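Side-chain contacts in anti-sigma-I factor RsgI2 (Clostridium thermocellum, PDB 4B9P), which probably restrains the sigma factor SigI2 and senses extracellular polysaccharide through a cellulose-binding module of family 3, the part of the protein present here: residues N13-R16 / K21-Q24; S138-N141 / F146-W149. All coordinates share one frame; numbering follows the deposited sequence.

Overall arrangement
Both contacts lie in the family 3 carbohydrate-binding module, about 12 Å apart between centres, and they meet where Asn13 OD1 accepts a hydrogen bond from Asn140 N. Contact 1 joins the two loops that flank the short strand 19-20. It is only partly buried, and its chemistry is largely polar: an imidazole, an amide, a bridging water and a zinc ion, with one isoleucine packed on the amide. Contact 2 is a buried one that holds the loop after strand 131-132 against the edge strand 147-148, with an indole packed on an asparagine. Strand 7-13 links the two, since it runs into 13-16 and also pairs with 147-148 in the same antiparallel sheet.

Contact 1 (N13-R16 / K21-Q24); sequences NHIR and KELQ. With ZN (zinc ion), chain C.
Gln24 reaches across to His14 and Ile15 with both its backbone and its side chain. CB rests 3.9 Å from His14 CB, close to where the two backbones are joined by a nearly straight hydrogen bond from His14 N to Gln24 O (2.9 Å). CG and CD then pack on Ile15: CG runs beside CD1, and the amide carbon CD lies 3.5 Å from that same methyl, which covers one face of the flat amide. Beyond CG the glutamine is extended (chi2 -160°), which gives it the reach, and the rotation of the amide presents OE1 to the imidazole edge. There it accepts a 2.8 Å hydrogen bond from His14 ND1, the donor lying nearly in line with the C=O bond; ring and amide planes differ by only 4°. NE2 turns the other way, toward the carboxylate of Glu22, in a bond that is doubtful.

With CG anti to the backbone N (chi1 -172°), the His14 ring swings out beside Gln24, ND1 toward the amide and NE2 toward the zinc ion, which it binds at 2.0 Å; two waters also bind the metal. Away from the ring, where the two backbones face each other, one water accepts from Gln24 N and Asn13 ND2 and donates to Ile15 O. The Asn13 amide also bonds Asn140 and Tyr46 OH. With ND1 protonated and held in plane, NE2 keeps its lone pair for zinc; the glutamine is thus a second-shell residue that probably holds the ring's rotation and may strengthen its donation to the metal.

Contact 2 (S138-N141 / F146-W149); sequences SFNN and FVVW
Trp149 lays its indole against the Asn140 side chain and the backbone carbonyls of Ser138 and Phe139, and this is the tight part of the contact. Asn140 CB sits over the six-membered ring, 4.0 Å from its centroid and 22° off the normal, a CH-pi contact displaced toward the rim. The amide continues across the same face, tilted 20° from the ring plane, with ND2 3.7 Å from Trp149 CZ3. Asparagine suits this place because its short flat group can cover an aromatic surface while its polar atoms bond within the loop: ND2 to Ser143 OG and OD1 to Ser142 N. At the ring edge Trp149 NE1 donates a 2.9 Å hydrogen bond to Ser138 O. The bond is bent (144° at the hydrogen), and the nitrogen stands above the carbonyl plane. Tryptophan can therefore pack by its face and still satisfy a buried carbonyl with its N-H.

Toward Val147 the contact thins. That residue is partly exposed and adds a single methyl, CG2, 3.6 Å from Asn140 ND2 as the two side chains approach from opposite directions. Ser138 directs OG elsewhere, to Lys151 O and Tyr47 N, which links the loop to strand 42-48. Val147 and Trp149 pair through their backbones with Ala11 and Leu9. The indole, just beyond the edge strand, packs on the loop that follows the calcium ligands Ser135 and Asp136, in the two-sheet beta-sandwich of a family 3 carbohydrate-binding module.

Contact 1 (N13-R16 / K21-Q24)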
# COMPACT_ATOMS: atom_id res chain seq x y z
N ASN A 13 -0.50 -10.05 0.30
CA ASN A 13 -0.69 -9.84 1.72
C ASN A 13 0.07 -10.88 2.50
O ASN A 13 -0.10 -12.07 2.31
CB ASN A 13 -2.18 -9.90 2.03
CG ASN A 13 -2.89 -8.69 1.53
OD1 ASN A 13 -3.35 -8.64 0.39
ND2 ASN A 13 -2.95 -7.66 2.35
N HIS A 14 0.93 -10.42 3.40
CA HIS A 14 1.77 -11.33 4.16
C HIS A 14 1.01 -11.99 5.30
O HIS A 14 1.43 -13.04 5.78
CB HIS A 14 2.99 -10.56 4.67
CG HIS A 14 4.03 -11.42 5.31
ND1 HIS A 14 4.42 -11.26 6.63
CD2 HIS A 14 4.82 -12.40 4.82
CE1 HIS A 14 5.37 -12.12 6.92
NE2 HIS A 14 5.65 -12.82 5.84
N ILE A 15 -0.08 -11.37 5.73
CA ILE A 15 -1.03 -11.99 6.64
C ILE A 15 -2.36 -12.07 5.92
O ILE A 15 -2.88 -11.02 5.48
CB ILE A 15 -1.22 -11.16 7.94
CG1 ILE A 15 0.09 -11.09 8.72
CG2 ILE A 15 -2.34 -11.74 8.80
CD1 ILE A 15 -0.02 -10.21 9.91
N ARG A 16 -2.90 -13.28 5.81
CA ARG A 16 -4.12 -13.47 5.03
C ARG A 16 -5.30 -13.99 5.83
O ARG A 16 -6.31 -14.41 5.26
CB ARG A 16 -3.82 -14.42 3.87
CG ARG A 16 -2.84 -13.80 2.90
CD ARG A 16 -2.42 -14.69 1.78
NE ARG A 16 -1.72 -15.88 2.19
CZ ARG A 16 -0.43 -15.95 2.56
NH1 ARG A 16 0.37 -14.90 2.61
NH2 ARG A 16 0.07 -17.14 2.85
N LYS A 21 -4.71 -8.04 13.34
CA LYS A 21 -4.45 -6.78 14.05
C LYS A 21 -3.45 -5.92 13.32
O LYS A 21 -3.09 -4.84 13.78
CB LYS A 21 -4.03 -7.02 15.49
CG LYS A 21 -2.74 -7.79 15.61
CD LYS A 21 -2.44 -7.95 17.14
CE LYS A 21 -1.37 -8.96 17.47
NZ LYS A 21 -0.01 -8.45 17.10
N GLU A 22 -3.02 -6.36 12.12
CA GLU A 22 -2.22 -5.50 11.26
C GLU A 22 -2.39 -5.88 9.82
O GLU A 22 -2.36 -7.04 9.46
CB GLU A 22 -0.73 -5.45 11.60
CG GLU A 22 -0.07 -6.61 12.16
CD GLU A 22 1.40 -6.31 12.48
OE1 GLU A 22 2.19 -6.34 11.54
OE2 GLU A 22 1.78 -6.03 13.65
N LEU A 23 -2.62 -4.88 8.98
CA LEU A 23 -2.56 -5.09 7.53
C LEU A 23 -1.11 -5.18 7.13
O LEU A 23 -0.30 -4.36 7.56
CB LEU A 23 -3.21 -3.92 6.80
CG LEU A 23 -4.60 -3.51 7.25
CD1 LEU A 23 -5.12 -2.31 6.44
CD2 LEU A 23 -5.57 -4.68 7.19
N GLN A 24 -0.77 -6.19 6.32
CA GLN A 24 0.61 -6.37 5.87
C GLN A 24 0.68 -6.50 4.35
O GLN A 24 1.09 -7.53 3.82
CB GLN A 24 1.24 -7.58 6.55
CG GLN A 24 1.53 -7.32 8.01
CD GLN A 24 2.56 -8.28 8.57
OE1 GLN A 24 3.06 -9.18 7.85
NE2 GLN A 24 2.87 -8.13 9.84
ZN ZN C . 7.09 -14.14 5.78
O HOH W 1 -2.68 -8.19 5.31
O HOH W 2 7.32 -14.21 3.66
O HOH W 3 6.02 -15.85 6.18

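Contact 2 (S138-N141 / F146-W149)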
# COMPACT_ATOMS: atom_id res chain seq x y z
N SER A 138 -8.52 -4.02 -1.74
CA SER A 138 -7.20 -4.39 -2.24
C SER A 138 -6.67 -5.72 -1.73
O SER A 138 -5.63 -6.16 -2.20
CB SER A 138 -6.18 -3.29 -1.92
OG SER A 138 -6.50 -2.08 -2.59
N PHE A 139 -7.37 -6.35 -0.77
CA PHE A 139 -6.87 -7.58 -0.15
C PHE A 139 -6.84 -8.78 -1.10
O PHE A 139 -7.78 -9.00 -1.87
CB PHE A 139 -7.77 -7.89 1.05
CG PHE A 139 -7.44 -9.14 1.80
CD1 PHE A 139 -6.19 -9.29 2.42
CD2 PHE A 139 -8.39 -10.14 1.93
CE1 PHE A 139 -5.89 -10.44 3.16
CE2 PHE A 139 -8.11 -11.27 2.69
CZ PHE A 139 -6.85 -11.42 3.30
N ASN A 140 -5.77 -9.56 -1.02
CA ASN A 140 -5.62 -10.81 -1.74
C ASN A 140 -5.54 -11.94 -0.72
O ASN A 140 -4.56 -12.05 -0.01
CB ASN A 140 -4.31 -10.70 -2.56
CG ASN A 140 -3.99 -11.95 -3.34
OD1 ASN A 140 -4.49 -13.06 -3.07
ND2 ASN A 140 -3.11 -11.79 -4.33
N ASN A 141 -6.58 -12.73 -0.64
CA ASN A 141 -6.64 -13.77 0.38
C ASN A 141 -5.85 -15.02 0.11
O ASN A 141 -5.86 -15.94 0.96
CB ASN A 141 -8.10 -14.13 0.76
CG ASN A 141 -8.84 -14.89 -0.32
OD1 ASN A 141 -8.26 -15.35 -1.30
ND2 ASN A 141 -10.14 -15.01 -0.13
N PHE A 146 4.60 -12.36 -4.30
CA PHE A 146 4.19 -11.32 -5.24
C PHE A 146 3.45 -11.85 -6.46
O PHE A 146 3.92 -12.80 -7.11
CB PHE A 146 5.42 -10.55 -5.71
CG PHE A 146 6.01 -9.69 -4.65
CD1 PHE A 146 5.34 -8.54 -4.22
CD2 PHE A 146 7.25 -10.01 -4.10
CE1 PHE A 146 5.86 -7.76 -3.24
CE2 PHE A 146 7.78 -9.21 -3.12
CZ PHE A 146 7.07 -8.06 -2.70
N VAL A 147 2.33 -11.22 -6.80
CA VAL A 147 1.66 -11.44 -8.08
C VAL A 147 1.29 -10.09 -8.65
O VAL A 147 1.10 -9.13 -7.94
CB VAL A 147 0.37 -12.33 -7.94
CG1 VAL A 147 0.69 -13.68 -7.35
CG2 VAL A 147 -0.74 -11.65 -7.10
N VAL A 148 1.21 -10.00 -9.97
CA VAL A 148 0.67 -8.78 -10.57
C VAL A 148 -0.74 -8.53 -10.03
O VAL A 148 -1.55 -9.45 -9.96
CB VAL A 148 0.68 -8.92 -12.12
CG1 VAL A 148 0.08 -7.69 -12.79
CG2 VAL A 148 2.15 -9.09 -12.61
N TRP A 149 -1.03 -7.31 -9.58
CA TRP A 149 -2.27 -7.11 -8.83
C TRP A 149 -2.93 -5.81 -9.23
O TRP A 149 -2.37 -4.71 -9.04
CB TRP A 149 -1.98 -7.14 -7.33
CG TRP A 149 -3.18 -7.18 -6.48
CD1 TRP A 149 -3.55 -6.25 -5.53
CD2 TRP A 149 -4.14 -8.23 -6.43
NE1 TRP A 149 -4.71 -6.66 -4.90
CE2 TRP A 149 -5.08 -7.88 -5.42
CE3 TRP A 149 -4.29 -9.44 -7.12
CZ2 TRP A 149 -6.16 -8.72 -5.09
CZ3 TRP A 149 -5.39 -10.26 -6.81
CH2 TRP A 149 -6.31 -9.88 -5.82